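Local atomic coordinates of hypothetical conserved protein, GK0453 (PDB entry 2YXY), a protein that is of unknown function but belongs to the DUF1811 family and joins a hairpin of two helices to a small four-stranded antiparallel sheet. Residues Asn40-Ala43 with Val44-Lys48; Ile23-Leu26 with Thr27-Arg31; Met14-Glu17 with Glu18-Glu22. One frame throughout, in Å; residues are numbered along the deposited sequence.

Contact 1: residues Asn40-Ala43 with Val44-Lys48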
ATOM      1  N   ASN A  40       5.607 -12.501 -10.767  1.00 27.25           N
ATOM      2  CA  ASN A  40       4.883 -12.806  -9.545  1.00 29.12           C
ATOM      3  C   ASN A  40       5.689 -12.413  -8.298  1.00 31.89           C
ATOM      4  O   ASN A  40       5.138 -11.893  -7.327  1.00 26.20           O
ATOM      5  CB  ASN A  40       4.538 -14.290  -9.550  1.00 31.65           C
ATOM      6  CG  ASN A  40       3.469 -14.622 -10.598  1.00 40.70           C
ATOM      7  OD1 ASN A  40       3.327 -15.761 -11.014  1.00 43.51           O
ATOM      8  ND2 ASN A  40       2.711 -13.612 -11.013  1.00 34.09           N
ATOM      9  N   GLU A  41       6.992 -12.683  -8.333  1.00 30.28           N
ATOM     10  CA  GLU A  41       7.889 -12.343  -7.235  1.00 27.85           C
ATOM     11  C   GLU A  41       7.945 -10.810  -7.092  1.00 24.86           C
ATOM     12  O   GLU A  41       7.940 -10.268  -5.988  1.00 23.27           O
ATOM     13  CB  GLU A  41       9.293 -12.894  -7.528  1.00 27.80           C
ATOM     14  CG  GLU A  41       9.461 -14.407  -7.315  1.00 31.97           C
ATOM     15  CD  GLU A  41       8.957 -15.256  -8.477  1.00 39.89           C
ATOM     16  OE1 GLU A  41       8.514 -14.695  -9.504  1.00 31.39           O
ATOM     17  OE2 GLU A  41       9.007 -16.505  -8.360  1.00 46.26           O
ATOM     18  N   TYR A  42       7.972 -10.119  -8.228  1.00 22.77           N
ATOM     19  CA  TYR A  42       8.016  -8.672  -8.228  1.00 23.66           C
ATOM     20  C   TYR A  42       6.776  -8.097  -7.527  1.00 27.38           C
ATOM     21  O   TYR A  42       6.899  -7.197  -6.676  1.00 22.41           O
ATOM     22  CB  TYR A  42       8.088  -8.149  -9.676  1.00 18.13           C
ATOM     23  CG  TYR A  42       8.020  -6.630  -9.795  1.00 27.86           C
ATOM     24  CD1 TYR A  42       9.158  -5.842  -9.641  1.00 24.41           C
ATOM     25  CD2 TYR A  42       6.800  -5.986 -10.031  1.00 26.54           C
ATOM     26  CE1 TYR A  42       9.087  -4.444  -9.715  1.00 25.57           C
ATOM     27  CE2 TYR A  42       6.721  -4.599 -10.112  1.00 26.75           C
ATOM     28  CZ  TYR A  42       7.865  -3.835  -9.952  1.00 26.56           C
ATOM     29  OH  TYR A  42       7.774  -2.460 -10.035  1.00 36.43           O
ATOM     30  N   ALA A  43       5.593  -8.611  -7.889  1.00 20.52           N
ATOM     31  CA  ALA A  43       4.337  -8.131  -7.305  1.00 21.84           C
ATOM     32  C   ALA A  43       4.267  -8.422  -5.789  1.00 23.10           C
ATOM     33  O   ALA A  43       3.648  -7.669  -5.045  1.00 22.17           O
ATOM     34  CB  ALA A  43       3.110  -8.761  -8.044  1.00 20.31           C
ATOM     35  N   VAL A  44       4.886  -9.515  -5.342  1.00 24.40           N
ATOM     36  CA  VAL A  44       4.922  -9.830  -3.916  1.00 19.75           C
ATOM     37  C   VAL A  44       5.780  -8.771  -3.216  1.00 21.01           C
ATOM     38  O   VAL A  44       5.400  -8.274  -2.166  1.00 20.93           O
ATOM     39  CB  VAL A  44       5.549 -11.240  -3.645  1.00 29.45           C
ATOM     40  CG1 VAL A  44       6.049 -11.336  -2.192  1.00 23.92           C
ATOM     41  CG2 VAL A  44       4.512 -12.336  -3.901  1.00 25.02           C
ATOM     42  N   TYR A  45       6.926  -8.397  -3.802  1.00 19.59           N
ATOM     43  CA  TYR A  45       7.776  -7.390  -3.159  1.00 19.27           C
ATOM     44  C   TYR A  45       7.088  -6.026  -3.141  1.00 18.49           C
ATOM     45  O   TYR A  45       7.209  -5.285  -2.165  1.00 22.11           O
ATOM     46  CB  TYR A  45       9.161  -7.284  -3.833  1.00 18.70           C
ATOM     47  CG  TYR A  45      10.050  -8.504  -3.645  1.00 22.49           C
ATOM     48  CD1 TYR A  45      10.596  -9.170  -4.751  1.00 25.78           C
ATOM     49  CD2 TYR A  45      10.336  -9.004  -2.358  1.00 21.72           C
ATOM     50  CE1 TYR A  45      11.411 -10.308  -4.589  1.00 21.18           C
ATOM     51  CE2 TYR A  45      11.138 -10.148  -2.180  1.00 26.85           C
ATOM     52  CZ  TYR A  45      11.671 -10.787  -3.303  1.00 24.72           C
ATOM     53  OH  TYR A  45      12.457 -11.902  -3.144  1.00 37.45           O
ATOM     54  N   GLU A  46       6.343  -5.704  -4.197  1.00 23.81           N
ATOM     55  CA  GLU A  46       5.641  -4.421  -4.248  1.00 22.13           C
ATOM     56  C   GLU A  46       4.542  -4.352  -3.185  1.00 21.62           C
ATOM     57  O   GLU A  46       4.272  -3.285  -2.663  1.00 22.74           O
ATOM     58  CB  GLU A  46       5.034  -4.159  -5.649  1.00 21.92           C
ATOM     59  CG  GLU A  46       6.056  -3.732  -6.715  1.00 35.97           C
ATOM     60  CD  GLU A  46       6.911  -2.516  -6.308  1.00 44.38           C
ATOM     61  OE1 GLU A  46       6.357  -1.491  -5.856  1.00 42.38           O
ATOM     62  OE2 GLU A  46       8.155  -2.582  -6.447  1.00 50.77           O
ATOM     63  N   ARG A  47       3.884  -5.470  -2.894  1.00 16.31           N
ATOM     64  CA  ARG A  47       2.865  -5.473  -1.837  1.00 22.69           C
ATOM     65  C   ARG A  47       3.511  -5.208  -0.485  1.00 20.10           C
ATOM     66  O   ARG A  47       2.979  -4.453   0.328  1.00 22.54           O
ATOM     67  CB  ARG A  47       2.159  -6.824  -1.743  1.00 21.85           C
ATOM     68  CG  ARG A  47       1.110  -7.066  -2.792  1.00 39.09           C
ATOM     69  CD  ARG A  47       0.564  -8.469  -2.633  1.00 44.87           C
ATOM     70  NE  ARG A  47      -0.681  -8.662  -3.357  1.00 62.03           N
ATOM     71  CZ  ARG A  47      -1.868  -8.272  -2.907  1.00 67.03           C
ATOM     72  NH1 ARG A  47      -2.960  -8.483  -3.634  1.00 68.56           N
ATOM     73  NH2 ARG A  47      -1.961  -7.691  -1.719  1.00 65.64           N
ATOM     74  N   LYS A  48       4.649  -5.857  -0.228  1.00 17.46           N
ATOM     75  CA  LYS A  48       5.345  -5.672   1.041  1.00 18.85           C
ATOM     76  C   LYS A  48       5.802  -4.236   1.201  1.00 15.36           C
ATOM     77  O   LYS A  48       5.756  -3.677   2.302  1.00 22.48           O
ATOM     78  CB  LYS A  48       6.561  -6.612   1.139  1.00 18.07           C
ATOM     79  CG  LYS A  48       6.142  -8.075   1.295  1.00 21.55           C
ATOM     80  CD  LYS A  48       7.350  -8.998   1.484  1.00 26.38           C
ATOM     81  CE  LYS A  48       6.896 -10.435   1.703  1.00 33.04           C
ATOM     82  NZ  LYS A  48       8.019 -11.277   2.218  1.00 34.56           N
TER

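Contact 2: residues Ile23-Leu26 with Thr27-Arg31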
ATOM      1  N   ILE A  23      12.237  -1.185   3.407  1.00 19.06           N
ATOM      2  CA  ILE A  23      11.823  -0.767   2.074  1.00 23.66           C
ATOM      3  C   ILE A  23      12.986  -0.751   1.085  1.00 27.17           C
ATOM      4  O   ILE A  23      12.818  -1.149  -0.075  1.00 21.77           O
ATOM      5  CB  ILE A  23      11.138   0.609   2.123  1.00 26.91           C
ATOM      6  CG1 ILE A  23       9.756   0.445   2.771  1.00 24.39           C
ATOM      7  CG2 ILE A  23      11.037   1.215   0.705  1.00 21.50           C
ATOM      8  CD1 ILE A  23       9.166   1.736   3.339  1.00 20.17           C
ATOM      9  N   ALA A  24      14.159  -0.296   1.532  1.00 26.02           N
ATOM     10  CA  ALA A  24      15.346  -0.259   0.665  1.00 27.15           C
ATOM     11  C   ALA A  24      15.735  -1.691   0.255  1.00 27.00           C
ATOM     12  O   ALA A  24      16.113  -1.947  -0.880  1.00 28.30           O
ATOM     13  CB  ALA A  24      16.545   0.431   1.389  1.00 25.43           C
ATOM     14  N   MET A  25      15.654  -2.619   1.193  1.00 22.85           N
ATOM     15  CA  MET A  25      15.990  -4.010   0.913  1.00 23.36           C
ATOM     16  C   MET A  25      14.975  -4.629  -0.070  1.00 24.69           C
ATOM     17  O   MET A  25      15.348  -5.314  -1.024  1.00 22.42           O
ATOM     18  CB  MET A  25      16.001  -4.788   2.231  1.00 25.54           C
ATOM     19  CG  MET A  25      16.148  -6.327   2.120  1.00 33.49           C
ATOM     20  SD  MET A  25      14.577  -7.212   1.890  1.00 48.55           S
ATOM     21  CE  MET A  25      13.873  -7.261   3.599  1.00 41.06           C
ATOM     22  N   LEU A  26      13.690  -4.383   0.174  1.00 24.41           N
ATOM     23  CA  LEU A  26      12.627  -4.906  -0.681  1.00 23.50           C
ATOM     24  C   LEU A  26      12.742  -4.293  -2.085  1.00 25.60           C
ATOM     25  O   LEU A  26      12.544  -4.981  -3.103  1.00 19.09           O
ATOM     26  CB  LEU A  26      11.258  -4.567  -0.077  1.00 18.88           C
ATOM     27  CG  LEU A  26      10.834  -5.205   1.261  1.00 23.62           C
ATOM     28  CD1 LEU A  26       9.573  -4.508   1.838  1.00 13.21           C
ATOM     29  CD2 LEU A  26      10.573  -6.688   1.037  1.00 23.76           C
ATOM     30  N   THR A  27      13.084  -3.006  -2.131  1.00 15.82           N
ATOM     31  CA  THR A  27      13.217  -2.293  -3.397  1.00 21.36           C
ATOM     32  C   THR A  27      14.307  -2.916  -4.271  1.00 24.87           C
ATOM     33  O   THR A  27      14.122  -3.067  -5.478  1.00 29.35           O
ATOM     34  CB  THR A  27      13.500  -0.804  -3.143  1.00 21.62           C
ATOM     35  OG1 THR A  27      12.360  -0.232  -2.494  1.00 23.62           O
ATOM     36  CG2 THR A  27      13.785  -0.025  -4.472  1.00 19.16           C
ATOM     37  N   GLU A  28      15.425  -3.306  -3.663  1.00 21.81           N
ATOM     38  CA  GLU A  28      16.513  -3.918  -4.419  1.00 25.09           C
ATOM     39  C   GLU A  28      16.113  -5.318  -4.941  1.00 27.83           C
ATOM     40  O   GLU A  28      16.453  -5.691  -6.059  1.00 26.62           O
ATOM     41  CB  GLU A  28      17.791  -3.975  -3.558  1.00 26.72           C
ATOM     42  CG  GLU A  28      18.967  -4.705  -4.232  1.00 38.95           C
ATOM     43  CD  GLU A  28      19.509  -3.986  -5.474  1.00 48.21           C
ATOM     44  OE1 GLU A  28      20.257  -4.633  -6.241  1.00 60.51           O
ATOM     45  OE2 GLU A  28      19.209  -2.787  -5.686  1.00 42.92           O
ATOM     46  N   LYS A  29      15.394  -6.092  -4.141  1.00 23.97           N
ATOM     47  CA  LYS A  29      14.932  -7.389  -4.607  1.00 23.70           C
ATOM     48  C   LYS A  29      13.871  -7.186  -5.708  1.00 22.24           C
ATOM     49  O   LYS A  29      13.840  -7.915  -6.697  1.00 25.12           O
ATOM     50  CB  LYS A  29      14.304  -8.184  -3.458  1.00 29.05           C
ATOM     51  CG  LYS A  29      15.291  -8.696  -2.419  1.00 25.87           C
ATOM     52  CD  LYS A  29      14.505  -9.351  -1.294  1.00 32.37           C
ATOM     53  CE  LYS A  29      15.430 -10.050  -0.298  1.00 41.81           C
ATOM     54  NZ  LYS A  29      14.585 -10.744   0.733  1.00 50.82           N
ATOM     55  N   ALA A  30      12.982  -6.216  -5.523  1.00 16.59           N
ATOM     56  CA  ALA A  30      11.961  -5.953  -6.538  1.00 22.75           C
ATOM     57  C   ALA A  30      12.652  -5.618  -7.868  1.00 24.38           C
ATOM     58  O   ALA A  30      12.226  -6.071  -8.930  1.00 19.45           O
ATOM     59  CB  ALA A  30      11.037  -4.769  -6.101  1.00 16.51           C
ATOM     60  N   ARG A  31      13.727  -4.832  -7.786  1.00 21.08           N
ATOM     61  CA  ARG A  31      14.492  -4.412  -8.961  1.00 20.06           C
ATOM     62  C   ARG A  31      15.104  -5.603  -9.713  1.00 26.24           C
ATOM     63  O   ARG A  31      15.040  -5.678 -10.959  1.00 18.38           O
ATOM     64  CB  ARG A  31      15.591  -3.433  -8.525  1.00 28.69           C
ATOM     65  CG  ARG A  31      16.305  -2.718  -9.668  1.00 40.85           C
ATOM     66  CD  ARG A  31      17.496  -1.899  -9.168  1.00 44.15           C
ATOM     67  NE  ARG A  31      18.594  -2.722  -8.643  1.00 57.69           N
ATOM     68  CZ  ARG A  31      19.310  -3.581  -9.368  1.00 58.92           C
ATOM     69  NH1 ARG A  31      20.295  -4.280  -8.805  1.00 54.22           N
ATOM     70  NH2 ARG A  31      19.037  -3.750 -10.656  1.00 58.95           N
TER

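Contact 3: residues Met14-Glu17 with Glu18-Glu22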
ATOM      1  N   MET A  14       7.959  -1.826  13.863  1.00 23.44           N
ATOM      2  CA  MET A  14       9.191  -1.136  13.481  1.00 22.14           C
ATOM      3  C   MET A  14       9.165   0.350  13.645  1.00 22.14           C
ATOM      4  O   MET A  14       8.111   0.962  13.607  1.00 24.84           O
ATOM      5  CB  MET A  14       9.543  -1.407  12.007  1.00 25.83           C
ATOM      6  CG  MET A  14       9.657  -2.872  11.634  1.00 19.52           C
ATOM      7  SD  MET A  14      10.157  -3.020   9.908  1.00 25.61           S
ATOM      8  CE  MET A  14      10.700  -4.808   9.865  1.00 30.09           C
ATOM      9  N   THR A  15      10.354   0.923  13.809  1.00 22.33           N
ATOM     10  CA  THR A  15      10.506   2.364  13.907  1.00 22.63           C
ATOM     11  C   THR A  15      10.554   2.818  12.446  1.00 23.86           C
ATOM     12  O   THR A  15      10.643   1.997  11.520  1.00 22.49           O
ATOM     13  CB  THR A  15      11.854   2.765  14.518  1.00 21.96           C
ATOM     14  OG1 THR A  15      12.893   2.272  13.666  1.00 21.55           O
ATOM     15  CG2 THR A  15      12.046   2.178  15.928  1.00 23.54           C
ATOM     16  N   LYS A  16      10.581   4.123  12.240  1.00 20.00           N
ATOM     17  CA  LYS A  16      10.611   4.655  10.890  1.00 22.38           C
ATOM     18  C   LYS A  16      11.916   4.238  10.214  1.00 24.71           C
ATOM     19  O   LYS A  16      11.936   3.827   9.046  1.00 19.97           O
ATOM     20  CB  LYS A  16      10.474   6.188  10.925  1.00 19.17           C
ATOM     21  CG  LYS A  16      10.006   6.786   9.572  1.00 28.55           C
ATOM     22  CD  LYS A  16      10.217   8.271   9.510  1.00 32.13           C
ATOM     23  CE  LYS A  16       9.316   8.923   8.492  1.00 39.64           C
ATOM     24  NZ  LYS A  16       9.397   8.331   7.139  1.00 33.60           N
ATOM     25  N   GLU A  17      13.013   4.333  10.952  1.00 24.20           N
ATOM     26  CA  GLU A  17      14.308   3.942  10.401  1.00 31.61           C
ATOM     27  C   GLU A  17      14.308   2.476   9.937  1.00 28.63           C
ATOM     28  O   GLU A  17      14.866   2.154   8.891  1.00 30.65           O
ATOM     29  CB  GLU A  17      15.397   4.155  11.446  1.00 39.39           C
ATOM     30  CG  GLU A  17      16.583   4.939  10.934  1.00 52.61           C
ATOM     31  CD  GLU A  17      17.477   4.127  10.030  1.00 65.49           C
ATOM     32  OE1 GLU A  17      17.038   3.745   8.921  1.00 73.19           O
ATOM     33  OE2 GLU A  17      18.630   3.865  10.433  1.00 76.51           O
ATOM     34  N   GLU A  18      13.665   1.599  10.705  1.00 25.10           N
ATOM     35  CA  GLU A  18      13.601   0.186  10.358  1.00 24.57           C
ATOM     36  C   GLU A  18      12.697  -0.044   9.152  1.00 24.36           C
ATOM     37  O   GLU A  18      12.999  -0.865   8.295  1.00 25.33           O
ATOM     38  CB  GLU A  18      13.131  -0.627  11.574  1.00 21.69           C
ATOM     39  CG  GLU A  18      14.224  -0.704  12.666  1.00 25.57           C
ATOM     40  CD  GLU A  18      13.700  -1.256  13.983  1.00 28.44           C
ATOM     41  OE1 GLU A  18      14.535  -1.738  14.770  1.00 31.66           O
ATOM     42  OE2 GLU A  18      12.470  -1.185  14.250  1.00 20.13           O
ATOM     43  N   LEU A  19      11.591   0.687   9.084  1.00 19.96           N
ATOM     44  CA  LEU A  19      10.699   0.555   7.950  1.00 23.42           C
ATOM     45  C   LEU A  19      11.435   0.989   6.688  1.00 24.39           C
ATOM     46  O   LEU A  19      11.355   0.300   5.678  1.00 24.48           O
ATOM     47  CB  LEU A  19       9.434   1.394   8.150  1.00 17.56           C
ATOM     48  CG  LEU A  19       8.492   0.747   9.178  1.00 20.90           C
ATOM     49  CD1 LEU A  19       7.454   1.784   9.683  1.00 19.70           C
ATOM     50  CD2 LEU A  19       7.794  -0.477   8.524  1.00 19.43           C
ATOM     51  N   GLN A  20      12.179   2.099   6.760  1.00 24.27           N
ATOM     52  CA  GLN A  20      12.915   2.605   5.585  1.00 28.46           C
ATOM     53  C   GLN A  20      13.965   1.621   5.077  1.00 29.27           C
ATOM     54  O   GLN A  20      14.145   1.468   3.857  1.00 28.64           O
ATOM     55  CB  GLN A  20      13.602   3.940   5.892  1.00 27.49           C
ATOM     56  CG  GLN A  20      12.644   5.115   6.023  1.00 36.51           C
ATOM     57  CD  GLN A  20      12.186   5.659   4.677  1.00 55.98           C
ATOM     58  OE1 GLN A  20      11.739   4.910   3.797  1.00 60.28           O
ATOM     59  NE2 GLN A  20      12.286   6.973   4.513  1.00 52.69           N
ATOM     60  N   GLN A  21      14.676   0.993   6.016  1.00 22.64           N
ATOM     61  CA  GLN A  21      15.689  -0.003   5.688  1.00 29.88           C
ATOM     62  C   GLN A  21      15.007  -1.234   5.063  1.00 27.96           C
ATOM     63  O   GLN A  21      15.527  -1.828   4.124  1.00 24.26           O
ATOM     64  CB  GLN A  21      16.476  -0.405   6.956  1.00 26.13           C
ATOM     65  CG  GLN A  21      17.190   0.808   7.565  1.00 43.88           C
ATOM     66  CD  GLN A  21      17.878   0.546   8.890  1.00 49.50           C
ATOM     67  OE1 GLN A  21      17.269   0.041   9.840  1.00 57.12           O
ATOM     68  NE2 GLN A  21      19.151   0.918   8.972  1.00 55.00           N
ATOM     69  N   GLU A  22      13.863  -1.639   5.611  1.00 22.28           N
ATOM     70  CA  GLU A  22      13.158  -2.772   5.041  1.00 26.45           C
ATOM     71  C   GLU A  22      12.759  -2.390   3.589  1.00 24.80           C
ATOM     72  O   GLU A  22      12.967  -3.148   2.649  1.00 21.35           O
ATOM     73  CB  GLU A  22      11.921  -3.089   5.874  1.00 24.07           C
ATOM     74  CG  GLU A  22      10.979  -4.104   5.222  1.00 25.70           C
ATOM     75  CD  GLU A  22      11.467  -5.538   5.359  1.00 29.43           C
ATOM     76  OE1 GLU A  22      10.702  -6.468   4.987  1.00 31.39           O
ATOM     77  OE2 GLU A  22      12.610  -5.728   5.834  1.00 32.35           O
TER
HETATM   78  O   HOH W   1      12.447   8.312   6.730  1.00 50.41           O

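Contact 1: residues Asn40-Ala43 with Val44-Lys48
Tyr42 and Glu46 meet one turn apart on helix 39-54, the second arm of an antiparallel helical hairpin, as a classic i to i+4 pair. The tyrosine ring stands with CG anti to the backbone N (chi1 175°), beside its own carbonyl carbon, on the side where Glu46 follows one turn later. There Glu46 CG sits over one ring face, 4.0 Å from the Tyr42 ring centroid, in a CH-pi contact. The glutamate chain then bends at chi2, and its carboxylate runs on across the ring, the two planes only 28° apart, with OE2 3.6 Å from Tyr42 OH. Both residues also touch the facing helix 16-36, Tyr42 against Glu34 and Glu46 against Ala30. Beneath them the Tyr42 O to Glu46 N hydrogen bond (2.9 Å) lies in the carbonyl plane. Ala43 works mainly through its backbone: its O accepts from Arg47 N, and the arginine methylene CG closes on Ala43 O at 3.4 Å. Val44, on the exposed side, donates its N to Asn40 O. Its methyl CG2, set beside that same backbone N, rests 3.5 Å from Asn40 O.

Contact 2: residues Ile23-Leu26 with Thr27-Arg31
Ile23 O takes two hydrogen bonds from Thr27, one from OG1 at 2.6 Å and one from the backbone N at 2.8 Å. The two donors reach the oxygen from opposite faces of its carbonyl plane, the hydroxyl well above it. Thr27 can do this because OG1 is anti to its own carbonyl carbon (chi1 -65°), aimed back up the helix, where it also lies near the Ile23 methyl CG2. Ile23 itself packs on Ala52 and Met56. Ala24 O next accepts from Glu28 N. The glutamate side chain bends at chi2 and heads the other way, to Arg31, in a side-on salt bridge where NE and NH1 take one carboxylate oxygen each. Arg31 NH1 is 2.6 Å from Glu28 OE1, and Arg31 NE, 3.0 Å from Glu28 OE2, has that oxygen in the guanidinium plane. With an alanine here in place of Glu28, the Arg31 guanidinium is likely to lose both bonds and its charge mate, and to be less fixed in its rotation. All this lies on helix 16-36, the first arm of the hairpin and part of a predicted coiled coil. Met25 bends at chi2 and chi3, which places its sulfur against the extended Lys29 chain: Met25 SD is 3.7 Å from Lys29 CE. Lys29 N meanwhile donates to Met25 O. Leu26, buried against Ile49 and Tyr11, accepts from Ala30 N at its O, 2.8 Å away and nearly along the C=O axis, while Ala30 CB comes within 3.4 Å of that same Leu26 O.

Contact 3: residues Met14-Glu17 with Glu18-Glu22
Met14 lies across Leu19 and Glu18 where the chain enters helix 16-36, and this inner side is the close-fitting one. Met14 CB meets Leu19 CG at 3.7 Å, and the extended methionine chain carries SD on to Leu19 CD2, also 3.7 Å away; Leu19 is buried and touches Tyr55. Beside them Thr15 and Glu18 hold each other reciprocally. Thr15 OG1, placed between its backbone N and carbonyl carbon (chi1 61°), accepts from Glu18 N at 3.1 Å. In return Thr15 N donates to Glu18 OE2 at 3.0 Å, on the anti side and tilted out of the carboxylate plane; the other oxygen, OE1, makes a salt bridge to Lys9. The negative charge at the first turn probably suits the helix dipole too.

The outer, exposed side is looser. Lys16 and Gln20 run side by side, NZ 4.1 Å from NE2, and meet through a water that accepts from both. Glu17 and Gln21 pass close by each other, carboxylate and amide planes 58° apart, but Glu17 OE2 and Gln21 NE2 are poorly angled for a hydrogen bond. Thr15 as N-cap with Glu18 makes a capping box, and Met14 on Leu19, flanking it, is the hydrophobic staple that often accompanies such a helix start.

Contacts 3 and 2 follow one another on helix 16-36, their centres 13 Å apart, and adjoin in sequence between Glu22 and Ile23 without other touch. Contact 1 sits on the returning helix 39-54, its centre 10 Å from that of contact 2. These two do meet, across the hairpin: Tyr42 CD1 lies 3.2 Å from Ala30 O, Tyr45 CE2 packs on Lys29 CD at 3.6 Å, and Lys48 CB reaches Leu26 CD1 at 3.7 Å. The capped start in contact 3 is farther from contact 1, about 18 Å between centres, with nearest atoms about 5 Å apart. With the function unknown, the three contacts can be related only through the helical hairpin.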